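Malate dehydrogenase (Naegleria fowleri, PDB 6UM4) probably catalyses the reversible NAD-dependent oxidation of malate to oxaloacetate. Local coordinates at residues A[345-359]-A[370-384]. Sequence-based numbering, arbitrary orientation.
Sequences DWVLGNSEWVSMAIP and IWCSMPVQCFGAGKY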
ATOM      1  N   ASP A 345      15.831   3.330   2.453  1.00 21.09           N
ATOM      2  CA  ASP A 345      17.139   3.902   2.149  1.00 24.62           C
ATOM      3  C   ASP A 345      18.018   4.018   3.402  1.00 27.56           C
ATOM      4  O   ASP A 345      19.231   3.771   3.339  1.00 21.98           O
ATOM      5  CB  ASP A 345      16.951   5.270   1.478  1.00 22.65           C
ATOM      6  CG  ASP A 345      16.236   5.169   0.108  1.00 28.06           C
ATOM      7  OD1 ASP A 345      16.010   4.031  -0.374  1.00 23.09           O
ATOM      8  OD2 ASP A 345      15.904   6.221  -0.489  1.00 24.44           O
ATOM      9  N   TRP A 346      17.429   4.380   4.548  1.00 25.31           N
ATOM     10  CA  TRP A 346      18.202   4.461   5.791  1.00 20.79           C
ATOM     11  C   TRP A 346      18.877   3.130   6.106  1.00 23.44           C
ATOM     12  O   TRP A 346      20.052   3.091   6.501  1.00 27.57           O
ATOM     13  CB  TRP A 346      17.274   4.874   6.940  1.00 22.88           C
ATOM     14  CG  TRP A 346      17.935   5.548   8.139  1.00 20.69           C
ATOM     15  CD1 TRP A 346      19.268   5.765   8.339  1.00 21.38           C
ATOM     16  CD2 TRP A 346      17.259   6.113   9.282  1.00 20.47           C
ATOM     17  NE1 TRP A 346      19.468   6.432   9.537  1.00 21.59           N
ATOM     18  CE2 TRP A 346      18.252   6.665  10.128  1.00 21.04           C
ATOM     19  CE3 TRP A 346      15.909   6.204   9.671  1.00 19.95           C
ATOM     20  CZ2 TRP A 346      17.942   7.293  11.340  1.00 21.10           C
ATOM     21  CZ3 TRP A 346      15.602   6.846  10.868  1.00 20.01           C
ATOM     22  CH2 TRP A 346      16.619   7.368  11.698  1.00 20.59           C
ATOM     23  N   VAL A 347      18.155   2.027   5.909  1.00 24.35           N
ATOM     24  CA  VAL A 347      18.631   0.690   6.262  1.00 23.96           C
ATOM     25  C   VAL A 347      19.436   0.051   5.135  1.00 28.20           C
ATOM     26  O   VAL A 347      20.459  -0.590   5.384  1.00 31.63           O
ATOM     27  CB  VAL A 347      17.428  -0.190   6.656  1.00 22.31           C
ATOM     28  CG1 VAL A 347      17.844  -1.634   6.839  1.00 23.30           C
ATOM     29  CG2 VAL A 347      16.739   0.369   7.880  1.00 21.89           C
ATOM     30  N   LEU A 348      18.983   0.168   3.887  1.00 25.71           N
ATOM     31  CA  LEU A 348      19.614  -0.562   2.798  1.00 28.21           C
ATOM     32  C   LEU A 348      20.447   0.312   1.869  1.00 27.99           C
ATOM     33  O   LEU A 348      21.155  -0.228   1.014  1.00 28.28           O
ATOM     34  CB  LEU A 348      18.551  -1.313   1.982  1.00 27.50           C
ATOM     35  CG  LEU A 348      17.747  -2.339   2.801  1.00 27.97           C
ATOM     36  CD1 LEU A 348      16.582  -2.899   2.007  1.00 30.68           C
ATOM     37  CD2 LEU A 348      18.627  -3.466   3.317  1.00 29.01           C
ATOM     38  N   GLY A 349      20.406   1.628   2.023  1.00 24.68           N
ATOM     39  CA  GLY A 349      21.240   2.512   1.232  1.00 29.26           C
ATOM     40  C   GLY A 349      20.580   2.926  -0.073  1.00 30.80           C
ATOM     41  O   GLY A 349      19.631   2.310  -0.553  1.00 33.99           O
ATOM     42  N   ASN A 350      21.099   4.007  -0.647  1.00 25.80           N
ATOM     43  CA  ASN A 350      20.591   4.533  -1.912  1.00 24.84           C
ATOM     44  C   ASN A 350      21.703   5.384  -2.507  1.00 30.18           C
ATOM     45  O   ASN A 350      22.260   6.238  -1.811  1.00 27.69           O
ATOM     46  CB  ASN A 350      19.318   5.366  -1.698  1.00 22.23           C
ATOM     47  CG  ASN A 350      18.658   5.819  -3.003  1.00 28.00           C
ATOM     48  OD1 ASN A 350      19.272   5.831  -4.074  1.00 32.12           O
ATOM     49  ND2 ASN A 350      17.412   6.262  -2.892  1.00 23.38           N
ATOM     50  N   SER A 351      22.035   5.144  -3.776  1.00 34.08           N
ATOM     51  CA  SER A 351      23.160   5.842  -4.392  1.00 40.18           C
ATOM     52  C   SER A 351      22.853   7.298  -4.727  1.00 34.23           C
ATOM     53  O   SER A 351      23.787   8.070  -4.970  1.00 37.98           O
ATOM     54  CB  SER A 351      23.614   5.090  -5.644  1.00 45.24           C
ATOM     55  OG  SER A 351      22.522   4.868  -6.522  1.00 52.38           O
ATOM     56  N   GLU A 352      21.587   7.688  -4.749  1.00 29.00           N
ATOM     57  CA  GLU A 352      21.206   9.049  -5.089  1.00 31.72           C
ATOM     58  C   GLU A 352      21.113   9.897  -3.831  1.00 30.77           C
ATOM     59  O   GLU A 352      20.907   9.385  -2.730  1.00 30.87           O
ATOM     60  CB  GLU A 352      19.868   9.067  -5.825  1.00 30.27           C
ATOM     61  CG  GLU A 352      19.915   8.341  -7.159  1.00 38.02           C
ATOM     62  CD  GLU A 352      20.600   9.160  -8.238  1.00 46.53           C
ATOM     63  OE1 GLU A 352      20.673  10.405  -8.097  1.00 45.68           O
ATOM     64  OE2 GLU A 352      21.098   8.550  -9.209  1.00 51.28           O
ATOM     65  N   TRP A 353      21.258  11.210  -4.007  1.00 27.40           N
ATOM     66  CA  TRP A 353      20.948  12.119  -2.914  1.00 26.03           C
ATOM     67  C   TRP A 353      19.510  11.902  -2.474  1.00 22.93           C
ATOM     68  O   TRP A 353      18.595  11.850  -3.302  1.00 22.28           O
ATOM     69  CB  TRP A 353      21.089  13.580  -3.334  1.00 26.33           C
ATOM     70  CG  TRP A 353      22.430  14.050  -3.727  1.00 24.67           C
ATOM     71  CD1 TRP A 353      23.542  13.299  -3.947  1.00 23.22           C
ATOM     72  CD2 TRP A 353      22.794  15.410  -4.004  1.00 24.68           C
ATOM     73  NE1 TRP A 353      24.586  14.114  -4.343  1.00 24.56           N
ATOM     74  CE2 TRP A 353      24.145  15.413  -4.383  1.00 25.06           C
ATOM     75  CE3 TRP A 353      22.101  16.625  -3.968  1.00 24.65           C
ATOM     76  CZ2 TRP A 353      24.821  16.584  -4.714  1.00 28.12           C
ATOM     77  CZ3 TRP A 353      22.778  17.788  -4.304  1.00 23.20           C
ATOM     78  CH2 TRP A 353      24.117  17.756  -4.673  1.00 24.17           C
ATOM     79  N   VAL A 354      19.299  11.815  -1.167  1.00 23.34           N
ATOM     80  CA  VAL A 354      17.954  11.894  -0.629  1.00 19.49           C
ATOM     81  C   VAL A 354      17.967  12.970   0.443  1.00 20.73           C
ATOM     82  O   VAL A 354      19.026  13.417   0.897  1.00 21.67           O
ATOM     83  CB  VAL A 354      17.447  10.533  -0.079  1.00 19.26           C
ATOM     84  CG1 VAL A 354      17.412   9.508  -1.197  1.00 25.50           C
ATOM     85  CG2 VAL A 354      18.320  10.041   1.080  1.00 20.10           C
ATOM     86  N   SER A 355      16.772  13.446   0.778  1.00 18.91           N
ATOM     87  CA  SER A 355      16.595  14.425   1.841  1.00 20.06           C
ATOM     88  C   SER A 355      16.125  13.724   3.106  1.00 19.77           C
ATOM     89  O   SER A 355      15.238  12.870   3.056  1.00 18.30           O
ATOM     90  CB  SER A 355      15.595  15.513   1.444  1.00 19.53           C
ATOM     91  OG  SER A 355      16.030  16.247   0.307  1.00 21.36           O
ATOM     92  N   MET A 356      16.744  14.086   4.224  1.00 18.98           N
ATOM     93  CA  MET A 356      16.377  13.693   5.575  1.00 18.92           C
ATOM     94  C   MET A 356      16.590  14.902   6.472  1.00 21.31           C
ATOM     95  O   MET A 356      17.554  15.645   6.276  1.00 23.59           O
ATOM     96  CB  MET A 356      17.246  12.527   6.085  1.00 19.95           C
ATOM     97  CG  MET A 356      17.118  11.217   5.260  1.00 26.62           C
ATOM     98  SD  MET A 356      18.357   9.974   5.738  1.00 31.03           S
ATOM     99  CE  MET A 356      17.641   9.316   7.250  1.00 35.55           C
ATOM    100  N   ALA A 357      15.685  15.113   7.436  1.00 23.61           N
ATOM    101  CA  ALA A 357      15.865  16.113   8.492  1.00 25.86           C
ATOM    102  C   ALA A 357      16.669  15.489   9.627  1.00 27.54           C
ATOM    103  O   ALA A 357      16.178  14.589  10.320  1.00 21.43           O
ATOM    104  CB  ALA A 357      14.517  16.616   9.001  1.00 21.76           C
ATOM    105  N   ILE A 358      17.881  15.988   9.846  1.00 21.35           N
ATOM    106  CA  ILE A 358      18.847  15.302  10.705  1.00 21.19           C
ATOM    107  C   ILE A 358      19.369  16.292  11.744  1.00 27.11           C
ATOM    108  O   ILE A 358      19.241  17.516  11.570  1.00 22.04           O
ATOM    109  CB  ILE A 358      20.001  14.697   9.870  1.00 21.46           C
ATOM    110  CG1 ILE A 358      20.906  15.822   9.344  1.00 22.86           C
ATOM    111  CG2 ILE A 358      19.446  13.916   8.663  1.00 20.81           C
ATOM    112  CD1 ILE A 358      22.060  15.348   8.491  1.00 22.39           C
ATOM    113  N   PRO A 359      19.941  15.803  12.853  1.00 23.26           N
ATOM    114  CA  PRO A 359      20.556  16.734  13.811  1.00 26.77           C
ATOM    115  C   PRO A 359      21.689  17.505  13.157  1.00 25.83           C
ATOM    116  O   PRO A 359      22.592  16.928  12.542  1.00 24.12           O
ATOM    117  CB  PRO A 359      21.071  15.822  14.939  1.00 23.97           C
ATOM    118  CG  PRO A 359      21.189  14.467  14.311  1.00 23.61           C
ATOM    119  CD  PRO A 359      20.037  14.408  13.317  1.00 22.56           C
ATOM    120  N   ILE A 370      19.315  22.062  16.175  1.00 27.34           N
ATOM    121  CA  ILE A 370      18.056  21.926  15.454  1.00 24.46           C
ATOM    122  C   ILE A 370      18.187  20.738  14.523  1.00 23.64           C
ATOM    123  O   ILE A 370      19.294  20.347  14.122  1.00 23.81           O
ATOM    124  CB  ILE A 370      17.656  23.176  14.636  1.00 24.49           C
ATOM    125  CG1 ILE A 370      18.783  23.566  13.690  1.00 24.72           C
ATOM    126  CG2 ILE A 370      17.249  24.326  15.539  1.00 25.33           C
ATOM    127  CD1 ILE A 370      18.337  24.551  12.633  1.00 32.03           C
ATOM    128  N   TRP A 371      17.036  20.171  14.166  1.00 22.84           N
ATOM    129  CA  TRP A 371      16.969  19.171  13.115  1.00 22.06           C
ATOM    130  C   TRP A 371      16.656  19.887  11.809  1.00 25.86           C
ATOM    131  O   TRP A 371      15.727  20.699  11.738  1.00 21.68           O
ATOM    132  CB  TRP A 371      15.913  18.109  13.420  1.00 21.51           C
ATOM    133  CG  TRP A 371      16.450  16.841  14.047  1.00 23.07           C
ATOM    134  CD1 TRP A 371      16.347  15.573  13.547  1.00 21.14           C
ATOM    135  CD2 TRP A 371      17.169  16.725  15.284  1.00 22.40           C
ATOM    136  NE1 TRP A 371      16.961  14.686  14.389  1.00 21.58           N
ATOM    137  CE2 TRP A 371      17.458  15.357  15.470  1.00 22.35           C
ATOM    138  CE3 TRP A 371      17.573  17.640  16.253  1.00 23.23           C
ATOM    139  CZ2 TRP A 371      18.154  14.873  16.598  1.00 23.11           C
ATOM    140  CZ3 TRP A 371      18.276  17.167  17.375  1.00 23.98           C
ATOM    141  CH2 TRP A 371      18.558  15.796  17.527  1.00 24.90           C
ATOM    142  N   CYS A 372      17.450  19.609  10.792  1.00 24.47           N
ATOM    143  CA  CYS A 372      17.384  20.376   9.567  1.00 23.55           C
ATOM    144  C   CYS A 372      17.600  19.440   8.404  1.00 21.22           C
ATOM    145  O   CYS A 372      18.563  18.671   8.414  1.00 21.20           O
ATOM    146  CB  CYS A 372      18.446  21.470   9.577  1.00 22.79           C
ATOM    147  SG  CYS A 372      18.476  22.479   8.101  1.00 23.56           S
ATOM    148  N   SER A 373      16.724  19.535   7.405  1.00 22.19           N
ATOM    149  CA  SER A 373      16.831  18.710   6.211  1.00 20.08           C
ATOM    150  C   SER A 373      18.032  19.143   5.385  1.00 20.56           C
ATOM    151  O   SER A 373      18.325  20.341   5.252  1.00 21.96           O
ATOM    152  CB  SER A 373      15.541  18.817   5.390  1.00 22.55           C
ATOM    153  OG  SER A 373      15.488  17.901   4.302  1.00 19.20           O
ATOM    154  N   MET A 374      18.775  18.162   4.885  1.00 20.57           N
ATOM    155  CA  MET A 374      19.974  18.417   4.098  1.00 21.13           C
ATOM    156  C   MET A 374      20.084  17.338   3.034  1.00 24.24           C
ATOM    157  O   MET A 374      19.580  16.228   3.221  1.00 20.45           O
ATOM    158  CB  MET A 374      21.242  18.402   4.968  1.00 21.88           C
ATOM    159  CG  MET A 374      21.225  19.312   6.171  1.00 27.64           C
ATOM    160  SD  MET A 374      22.771  19.253   7.124  1.00 25.31           S
ATOM    161  CE  MET A 374      22.112  19.828   8.694  1.00 23.38           C
ATOM    162  N   PRO A 375      20.793  17.606   1.938  1.00 29.58           N
ATOM    163  CA  PRO A 375      21.145  16.516   1.010  1.00 27.29           C
ATOM    164  C   PRO A 375      22.060  15.522   1.703  1.00 27.83           C
ATOM    165  O   PRO A 375      23.118  15.891   2.226  1.00 26.41           O
ATOM    166  CB  PRO A 375      21.882  17.234  -0.126  1.00 23.60           C
ATOM    167  CG  PRO A 375      22.368  18.554   0.500  1.00 25.02           C
ATOM    168  CD  PRO A 375      21.266  18.921   1.464  1.00 27.30           C
ATOM    169  N   VAL A 376      21.642  14.255   1.724  1.00 25.16           N
ATOM    170  CA  VAL A 376      22.454  13.196   2.309  1.00 26.98           C
ATOM    171  C   VAL A 376      22.540  12.012   1.359  1.00 24.66           C
ATOM    172  O   VAL A 376      21.699  11.822   0.473  1.00 29.14           O
ATOM    173  CB  VAL A 376      21.924  12.711   3.669  1.00 28.13           C
ATOM    174  CG1 VAL A 376      21.720  13.884   4.617  1.00 27.32           C
ATOM    175  CG2 VAL A 376      20.652  11.856   3.478  1.00 25.00           C
ATOM    176  N   GLN A 377      23.591  11.223   1.550  1.00 22.67           N
ATOM    177  CA  GLN A 377      23.721   9.906   0.958  1.00 26.73           C
ATOM    178  C   GLN A 377      23.515   8.874   2.055  1.00 28.87           C
ATOM    179  O   GLN A 377      24.204   8.917   3.083  1.00 25.28           O
ATOM    180  CB  GLN A 377      25.092   9.703   0.321  1.00 34.34           C
ATOM    181  CG  GLN A 377      25.215   8.325  -0.303  1.00 44.46           C
ATOM    182  CD  GLN A 377      26.338   8.248  -1.296  1.00 51.61           C
ATOM    183  OE1 GLN A 377      26.752   9.263  -1.856  1.00 56.35           O
ATOM    184  NE2 GLN A 377      26.828   7.038  -1.542  1.00 52.55           N
ATOM    185  N   CYS A 378      22.570   7.962   1.846  1.00 27.29           N
ATOM    186  CA  CYS A 378      22.350   6.850   2.769  1.00 31.81           C
ATOM    187  C   CYS A 378      23.205   5.677   2.319  1.00 30.19           C
ATOM    188  O   CYS A 378      23.003   5.138   1.232  1.00 34.64           O
ATOM    189  CB  CYS A 378      20.876   6.460   2.834  1.00 21.60           C
ATOM    190  SG  CYS A 378      19.863   7.642   3.771  1.00 26.22           S
ATOM    191  N   PHE A 379      24.185   5.306   3.130  1.00 28.66           N
ATOM    192  CA  PHE A 379      25.032   4.183   2.778  1.00 33.48           C
ATOM    193  C   PHE A 379      24.443   2.847   3.194  1.00 39.58           C
ATOM    194  O   PHE A 379      24.980   1.806   2.807  1.00 46.87           O
ATOM    195  CB  PHE A 379      26.403   4.350   3.422  1.00 38.73           C
ATOM    196  CG  PHE A 379      26.926   5.748   3.349  1.00 39.17           C
ATOM    197  CD1 PHE A 379      27.207   6.335   2.125  1.00 39.81           C
ATOM    198  CD2 PHE A 379      27.166   6.470   4.510  1.00 31.36           C
ATOM    199  CE1 PHE A 379      27.693   7.619   2.063  1.00 35.51           C
ATOM    200  CE2 PHE A 379      27.660   7.750   4.454  1.00 30.83           C
ATOM    201  CZ  PHE A 379      27.929   8.329   3.232  1.00 32.49           C
ATOM    202  N   GLY A 380      23.364   2.851   3.970  1.00 39.23           N
ATOM    203  CA  GLY A 380      22.778   1.635   4.497  1.00 39.84           C
ATOM    204  C   GLY A 380      23.251   1.352   5.911  1.00 35.27           C
ATOM    205  O   GLY A 380      24.192   1.960   6.424  1.00 26.76           O
ATOM    206  N   ALA A 381      22.586   0.378   6.538  1.00 33.02           N
ATOM    207  CA  ALA A 381      22.907  -0.048   7.901  1.00 29.18           C
ATOM    208  C   ALA A 381      22.843   1.124   8.878  1.00 27.77           C
ATOM    209  O   ALA A 381      23.639   1.222   9.808  1.00 39.54           O
ATOM    210  CB  ALA A 381      24.267  -0.745   7.965  1.00 27.47           C
ATOM    211  N   GLY A 382      21.907   2.043   8.644  1.00 28.70           N
ATOM    212  CA  GLY A 382      21.661   3.161   9.533  1.00 25.16           C
ATOM    213  C   GLY A 382      22.590   4.346   9.390  1.00 27.62           C
ATOM    214  O   GLY A 382      22.380   5.354  10.074  1.00 33.01           O
ATOM    215  N   LYS A 383      23.552   4.303   8.473  1.00 29.17           N
ATOM    216  CA  LYS A 383      24.566   5.348   8.359  1.00 30.55           C
ATOM    217  C   LYS A 383      24.299   6.237   7.150  1.00 28.64           C
ATOM    218  O   LYS A 383      24.129   5.742   6.030  1.00 27.59           O
ATOM    219  CB  LYS A 383      25.958   4.717   8.264  1.00 30.50           C
ATOM    220  CG  LYS A 383      26.252   3.724   9.387  1.00 37.41           C
ATOM    221  CD  LYS A 383      27.242   2.658   8.940  1.00 42.68           C
ATOM    222  CE  LYS A 383      27.635   1.712  10.079  1.00 47.72           C
ATOM    223  NZ  LYS A 383      26.542   0.804  10.574  1.00 44.49           N
ATOM    224  N   TYR A 384      24.318   7.549   7.370  1.00 30.41           N
ATOM    225  CA  TYR A 384      24.177   8.526   6.298  1.00 29.03           C
ATOM    226  C   TYR A 384      25.194   9.638   6.513  1.00 29.04           C
ATOM    227  O   TYR A 384      25.737   9.808   7.606  1.00 26.00           O
ATOM    228  CB  TYR A 384      22.757   9.129   6.222  1.00 24.50           C
ATOM    229  CG  TYR A 384      22.294   9.769   7.520  1.00 26.36           C
ATOM    230  CD1 TYR A 384      22.784  11.006   7.930  1.00 22.65           C
ATOM    231  CD2 TYR A 384      21.354   9.139   8.331  1.00 23.60           C
ATOM    232  CE1 TYR A 384      22.365  11.592   9.126  1.00 22.59           C
ATOM    233  CE2 TYR A 384      20.918   9.725   9.509  1.00 24.92           C
ATOM    234  CZ  TYR A 384      21.426  10.947   9.909  1.00 22.21           C
ATOM    235  OH  TYR A 384      20.997  11.518  11.094  1.00 23.82           O
TER
HETATM  236  O   HOH W   1      21.845   4.594   5.303  1.00 24.75           O
HETATM  237  O   HOH W   2      21.344   7.951  -0.381  1.00 31.90           O
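Pro359 lies over one face of the Trp371 indole. Pro359 CB lies 3.6 Å from the centroid of the Trp371 six-membered ring, 15° off the normal, a CH-pi contact. Trp371 NE1 hydrogen-bonds to the backbone oxygen of Ile245. On the other face of the strand pair, Ile358 and Tyr384 run alongside each other, pointing opposite ways. Ile358 CD1 and CG2 both meet Tyr384 CE1, and Ile358 CB is 3.5 Å from Tyr384 OH. That hydroxyl hydrogen-bonds to the backbone oxygen of Glu243. A bend at chi3 (78°) turns Met356 CE over the rim of the Trp346 ring, 3.7 Å above its plane. Met356 SD makes an oblique Met-aromatic contact with Tyr384. Met356 SD also packs 3.4 Å from Cys378 SG. Strands 353-359 and 371-380 form an antiparallel beta hairpin in the C-terminal domain of the lactate/malate dehydrogenase family. Val354 and Val376 are a hydrogen-bonded pair, and their CG2 methyls touch at 3.8 Å. Trp346, from the end of helix 332-348, brings its NE1 to the edge of the Tyr384 ring and gives a weak hydrogen bond to Gly382 O. A type I' turn, Gly380 to Lys383, meets this helix end: Ala381 N hydrogen-bonds to Val347 O and Gly382 N to Trp346 O.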